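Local coordinates for Rod shape-determining protein (MreC) (Helicobacter pylori, PDB 5LP5) that probably helps set rod cell shape by binding penicillin-binding protein 2, the partner with which it forms a core cell wall synthesis complex, at residues 96-101 against 112-117; 201-205 against 243-247. One frame throughout, in Å; residues are numbered along the deposited sequence.

In the fold
The modelled chain folds into two six-stranded antiparallel barrels, and contact 1 and contact 2 both reach the same one. Their centres lie about 16 Å apart. Contact 1 closes before contact 2 opens along the chain. It joins the hairpin strands 93-103 and 111-114. Contact 2 sets the loop 201-205, which follows strand 194-197 of the other barrel, against strand 241-246. Strands 93-103 and 241-246 are neighbours, and Leu-243 touches both Thr-96 and Ile-117. Contact 2 thus joins the two barrels close to penicillin-binding protein 2, while contact 1 meets the second MreC subunit through Met-100.

Contact 1: residues 96-101 against 112-117; sequences TPTFMT and VSLNPI
Two first torsions bring Phe-99 and Asn-115 together. Phe-99 CG sits between its backbone N and carbonyl carbon (chi1 57°), while Asn-115 CG is anti to its backbone N (chi1 -159°). Phe-99 lies at the break in strand 93-103, and Asn-115 just follows strand 111-114; these two strands form a beta hairpin of the barrel. The two side chains run alongside each other and point the same way. Asn-115 CB lies over one face of the Phe-99 ring, 3.9 Å from its centroid, as a CH-pi contact. The amide follows the ring outward, tilted 33° from its plane, with ND2 near CE2 and CZ.

The backbones are held by two hydrogen bonds. Asn-115 N donates to Phe-99 O at 3.0 Å, and Thr-101 N to Ser-113 O at 2.9 Å. These bonds flank the antiparallel non-hydrogen-bonded pair Met-100 and Leu-114, whose side chains share one face of the sheet. Met-100 CB packs against Leu-114 CD2 at 4.2 Å. Farther out, the methyl Met-100 CE meets Val-112 CG1, the two side chains crossing at about a right angle. Met-100 also packs on Leu-200 of the second subunit, a copy of this protein.

Past the hairpin pairing, Ile-117 reaches back to the first strand. Ile-117 also packs on Leu-243 of strand 241-246. The methyl Ile-117 CD1 ends 3.7 Å from Thr-98 CB and 3.5 Å from Pro-97 O.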
loop_
_atom_site.group_PDB
_atom_site.type_symbol
_atom_site.label_atom_id
_atom_site.label_comp_id
_atom_site.label_asym_id
_atom_site.label_seq_id
_atom_site.Cartn_x
_atom_site.Cartn_y
_atom_site.Cartn_z
ATOM N N THR C 96 27.841 -9.549 27.383
ATOM C CA THR C 96 28.256 -10.232 28.613
ATOM C C THR C 96 28.112 -11.712 28.410
ATOM O O THR C 96 27.106 -12.154 27.890
ATOM C CB THR C 96 27.383 -9.819 29.807
ATOM O OG1 THR C 96 27.216 -8.410 29.787
ATOM C CG2 THR C 96 28.025 -10.182 31.091
ATOM N N PRO C 97 29.108 -12.500 28.818
ATOM C CA PRO C 97 29.003 -13.922 28.583
ATOM C C PRO C 97 27.998 -14.609 29.498
ATOM O O PRO C 97 27.682 -14.117 30.574
ATOM C CB PRO C 97 30.432 -14.418 28.821
ATOM C CG PRO C 97 31.058 -13.426 29.732
ATOM C CD PRO C 97 30.415 -12.127 29.378
ATOM N N THR C 98 27.481 -15.733 29.032
ATOM C CA THR C 98 26.430 -16.465 29.723
ATOM C C THR C 98 26.546 -17.874 29.215
ATOM O O THR C 98 27.159 -18.098 28.137
ATOM C CB THR C 98 25.001 -15.902 29.418
ATOM O OG1 THR C 98 23.996 -16.642 30.144
ATOM C CG2 THR C 98 24.679 -15.953 27.916
ATOM N N PHE C 99 25.971 -18.815 29.957
ATOM C CA PHE C 99 25.962 -20.164 29.457
ATOM C C PHE C 99 24.731 -20.893 29.897
ATOM O O PHE C 99 24.126 -20.522 30.886
ATOM C CB PHE C 99 27.226 -20.914 29.898
ATOM C CG PHE C 99 27.419 -20.959 31.376
ATOM C CD1 PHE C 99 27.052 -22.101 32.058
ATOM C CD2 PHE C 99 27.938 -19.879 32.094
ATOM C CE1 PHE C 99 27.230 -22.207 33.433
ATOM C CE2 PHE C 99 28.096 -19.971 33.474
ATOM C CZ PHE C 99 27.757 -21.142 34.140
ATOM N N MET C 100 24.375 -21.926 29.136
ATOM C CA MET C 100 23.173 -22.687 29.431
ATOM C C MET C 100 23.483 -23.778 30.446
ATOM O O MET C 100 24.518 -24.411 30.396
ATOM C CB MET C 100 22.509 -23.227 28.157
ATOM C CG MET C 100 23.132 -24.458 27.549
ATOM S SD MET C 100 22.316 -24.905 26.008
ATOM C CE MET C 100 20.956 -25.907 26.618
ATOM N N THR C 101 22.561 -23.989 31.370
ATOM C CA THR C 101 22.686 -25.065 32.360
ATOM C C THR C 101 21.930 -26.312 31.956
ATOM O O THR C 101 22.323 -27.427 32.262
ATOM C CB THR C 101 22.159 -24.635 33.735
ATOM O OG1 THR C 101 20.727 -24.459 33.689
ATOM C CG2 THR C 101 22.898 -23.362 34.194
ATOM N N VAL C 112 16.036 -22.676 26.590
ATOM C CA VAL C 112 17.090 -23.042 27.529
ATOM C C VAL C 112 17.120 -22.205 28.800
ATOM O O VAL C 112 16.745 -21.029 28.799
ATOM C CB VAL C 112 18.480 -22.969 26.862
ATOM C CG1 VAL C 112 18.538 -23.883 25.658
ATOM C CG2 VAL C 112 18.831 -21.539 26.473
ATOM N N SER C 113 17.606 -22.826 29.866
ATOM C CA SER C 113 17.849 -22.131 31.125
ATOM C C SER C 113 19.286 -21.626 31.146
ATOM O O SER C 113 20.219 -22.384 30.893
ATOM C CB SER C 113 17.646 -23.064 32.327
ATOM O OG SER C 113 16.283 -23.282 32.645
ATOM N N LEU C 114 19.454 -20.341 31.462
ATOM C CA LEU C 114 20.750 -19.697 31.471
ATOM C C LEU C 114 21.201 -19.362 32.874
ATOM O O LEU C 114 20.409 -19.061 33.750
ATOM C CB LEU C 114 20.688 -18.407 30.680
ATOM C CG LEU C 114 20.381 -18.576 29.198
ATOM C CD1 LEU C 114 20.054 -17.221 28.591
ATOM C CD2 LEU C 114 21.552 -19.188 28.463
ATOM N N ASN C 115 22.494 -19.398 33.081
ATOM C CA ASN C 115 23.024 -19.059 34.369
ATOM C C ASN C 115 22.772 -17.584 34.652
ATOM O O ASN C 115 23.067 -16.735 33.797
ATOM C CB ASN C 115 24.506 -19.309 34.398
ATOM C CG ASN C 115 25.023 -19.453 35.802
ATOM O OD1 ASN C 115 24.413 -20.160 36.618
ATOM N ND2 ASN C 115 26.115 -18.761 36.124
ATOM N N PRO C 116 22.224 -17.261 35.843
ATOM C CA PRO C 116 21.923 -15.884 36.232
ATOM C C PRO C 116 23.050 -14.908 35.960
ATOM O O PRO C 116 24.221 -15.272 36.053
ATOM C CB PRO C 116 21.709 -15.984 37.743
ATOM C CG PRO C 116 21.241 -17.370 37.968
ATOM C CD PRO C 116 21.818 -18.219 36.885
ATOM N N ILE C 117 22.689 -13.673 35.630
ATOM C CA ILE C 117 23.654 -12.606 35.397
ATOM C C ILE C 117 23.289 -11.397 36.250
ATOM O O ILE C 117 22.153 -10.954 36.258
ATOM C CB ILE C 117 23.701 -12.194 33.906
ATOM C CG1 ILE C 117 24.356 -13.286 33.057
ATOM C CG2 ILE C 117 24.408 -10.843 33.730
ATOM C CD1 ILE C 117 24.516 -12.904 31.599
#

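Contact 2: residues 201-205 against 243-247; sequences DGIFG and LSDVK
Ser-244 and Val-246 both point from strand 241-246 toward the loop 201-205, and they meet it in different ways. Ser-244 meets it with a polar group. Its OG donates a hydrogen bond of 2.8 Å to Ile-203 O, arriving in the carbonyl plane on a lone pair at a C=O...donor angle of 141°. With OG anti to its own backbone N (chi1 170°), the hydroxyl is carried out to the loop carbonyl. Ser-244 CB also comes within 4.4 Å of Phe-204 CD1, obliquely to the ring.

Val-246 meets the loop backbone by van der Waals packing. Its CB stands 3.8 Å from Gly-202 O. The CG1 branch reaches toward Gly-202 CA, and CG2 lies 3.8 Å from Phe-204 C. The side chains of Ile-203 and Phe-204 leave the backbone away from the strand, so mainly loop backbone faces these two residues.

The loop is shaped from within by an Asx turn. Asp-201 OD1 accepts from Ile-203 N at 3.1 Å, met from above the carboxylate plane. A weak bond from Phe-204 N reaches the same oxygen. Asp-201 OD2 takes a further hydrogen bond from Ser-158 N, which fixes the carboxylate at both oxygens.

Phe-204 stacks edge-to-face with Tyr-157, and Ile-203 packs on Ala-135 of penicillin-binding protein 2. Strand 241-246 runs between strands 93-103 and 125-129, bonded through its backbone to Thr-94 and Thr-96 on the first and Gly-127 on the second.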
loop_
_atom_site.group_PDB
_atom_site.type_symbol
_atom_site.label_atom_id
_atom_site.label_comp_id
_atom_site.label_asym_id
_atom_site.label_seq_id
_atom_site.Cartn_x
_atom_site.Cartn_y
_atom_site.Cartn_z
ATOM N N ASP C 201 15.610 -2.435 17.355
ATOM C CA ASP C 201 14.655 -3.002 18.308
ATOM C C ASP C 201 15.083 -2.862 19.771
ATOM O O ASP C 201 14.281 -3.148 20.666
ATOM C CB ASP C 201 14.366 -4.478 17.968
ATOM C CG ASP C 201 15.626 -5.316 17.818
ATOM O OD1 ASP C 201 16.748 -4.835 18.043
ATOM O OD2 ASP C 201 15.500 -6.485 17.452
ATOM N N GLY C 202 16.329 -2.443 20.007
ATOM C CA GLY C 202 16.868 -2.346 21.369
ATOM C C GLY C 202 17.142 -3.700 21.996
ATOM O O GLY C 202 17.187 -3.830 23.226
ATOM N N ILE C 203 17.337 -4.702 21.134
ATOM C CA ILE C 203 17.701 -6.060 21.538
ATOM C C ILE C 203 19.133 -6.403 21.107
ATOM O O ILE C 203 19.963 -6.853 21.903
ATOM C CB ILE C 203 16.769 -7.102 20.868
ATOM C CG1 ILE C 203 15.312 -6.877 21.282
ATOM C CG2 ILE C 203 17.219 -8.524 21.222
ATOM C CD1 ILE C 203 14.300 -7.700 20.528
ATOM N N PHE C 204 19.383 -6.215 19.817
ATOM C CA PHE C 204 20.702 -6.381 19.221
ATOM C C PHE C 204 21.155 -5.016 18.723
ATOM O O PHE C 204 20.345 -4.143 18.416
ATOM C CB PHE C 204 20.633 -7.292 17.990
ATOM C CG PHE C 204 20.301 -8.724 18.287
ATOM C CD1 PHE C 204 21.282 -9.580 18.720
ATOM C CD2 PHE C 204 19.034 -9.226 18.071
ATOM C CE1 PHE C 204 21.011 -10.910 18.966
ATOM C CE2 PHE C 204 18.752 -10.563 18.319
ATOM C CZ PHE C 204 19.749 -11.409 18.772
ATOM N N GLY C 205 22.464 -4.847 18.632
ATOM C CA GLY C 205 23.029 -3.804 17.807
ATOM C C GLY C 205 22.941 -4.190 16.344
ATOM O O GLY C 205 22.659 -5.345 16.008
ATOM N N LEU C 243 25.355 -12.353 25.931
ATOM C CA LEU C 243 24.084 -11.646 26.048
ATOM C C LEU C 243 24.222 -10.234 25.546
ATOM O O LEU C 243 25.152 -9.514 25.924
ATOM C CB LEU C 243 23.660 -11.597 27.512
ATOM C CG LEU C 243 22.255 -11.095 27.819
ATOM C CD1 LEU C 243 21.210 -12.162 27.554
ATOM C CD2 LEU C 243 22.171 -10.769 29.305
ATOM N N SER C 244 23.282 -9.799 24.722
ATOM C CA SER C 244 23.343 -8.457 24.137
ATOM C C SER C 244 22.481 -7.453 24.875
ATOM O O SER C 244 21.268 -7.513 24.773
ATOM C CB SER C 244 22.903 -8.500 22.683
ATOM O OG SER C 244 22.754 -7.177 22.210
ATOM N N ASP C 245 23.125 -6.523 25.587
ATOM C CA ASP C 245 22.448 -5.507 26.399
ATOM C C ASP C 245 22.600 -4.124 25.748
ATOM O O ASP C 245 23.668 -3.507 25.863
ATOM C CB ASP C 245 23.037 -5.507 27.820
ATOM C CG ASP C 245 22.280 -4.555 28.794
ATOM O OD1 ASP C 245 21.449 -3.762 28.382
ATOM O OD2 ASP C 245 22.491 -4.578 29.999
ATOM N N VAL C 246 21.547 -3.647 25.083
ATOM C CA VAL C 246 21.564 -2.329 24.413
ATOM C C VAL C 246 20.974 -1.304 25.367
ATOM O O VAL C 246 19.851 -1.476 25.818
ATOM C CB VAL C 246 20.705 -2.347 23.131
ATOM C CG1 VAL C 246 20.569 -0.961 22.553
ATOM C CG2 VAL C 246 21.285 -3.283 22.082
ATOM N N LYS C 247 21.753 -0.278 25.680
ATOM C CA LYS C 247 21.415 0.620 26.769
ATOM C C LYS C 247 20.092 1.325 26.451
ATOM O O LYS C 247 19.936 1.924 25.380
ATOM C CB LYS C 247 22.583 1.588 27.077
ATOM C CG LYS C 247 23.782 0.901 27.756
ATOM C CD LYS C 247 23.454 0.353 29.161
ATOM C CE LYS C 247 24.007 -1.058 29.415
ATOM N NZ LYS C 247 23.665 -1.567 30.782
#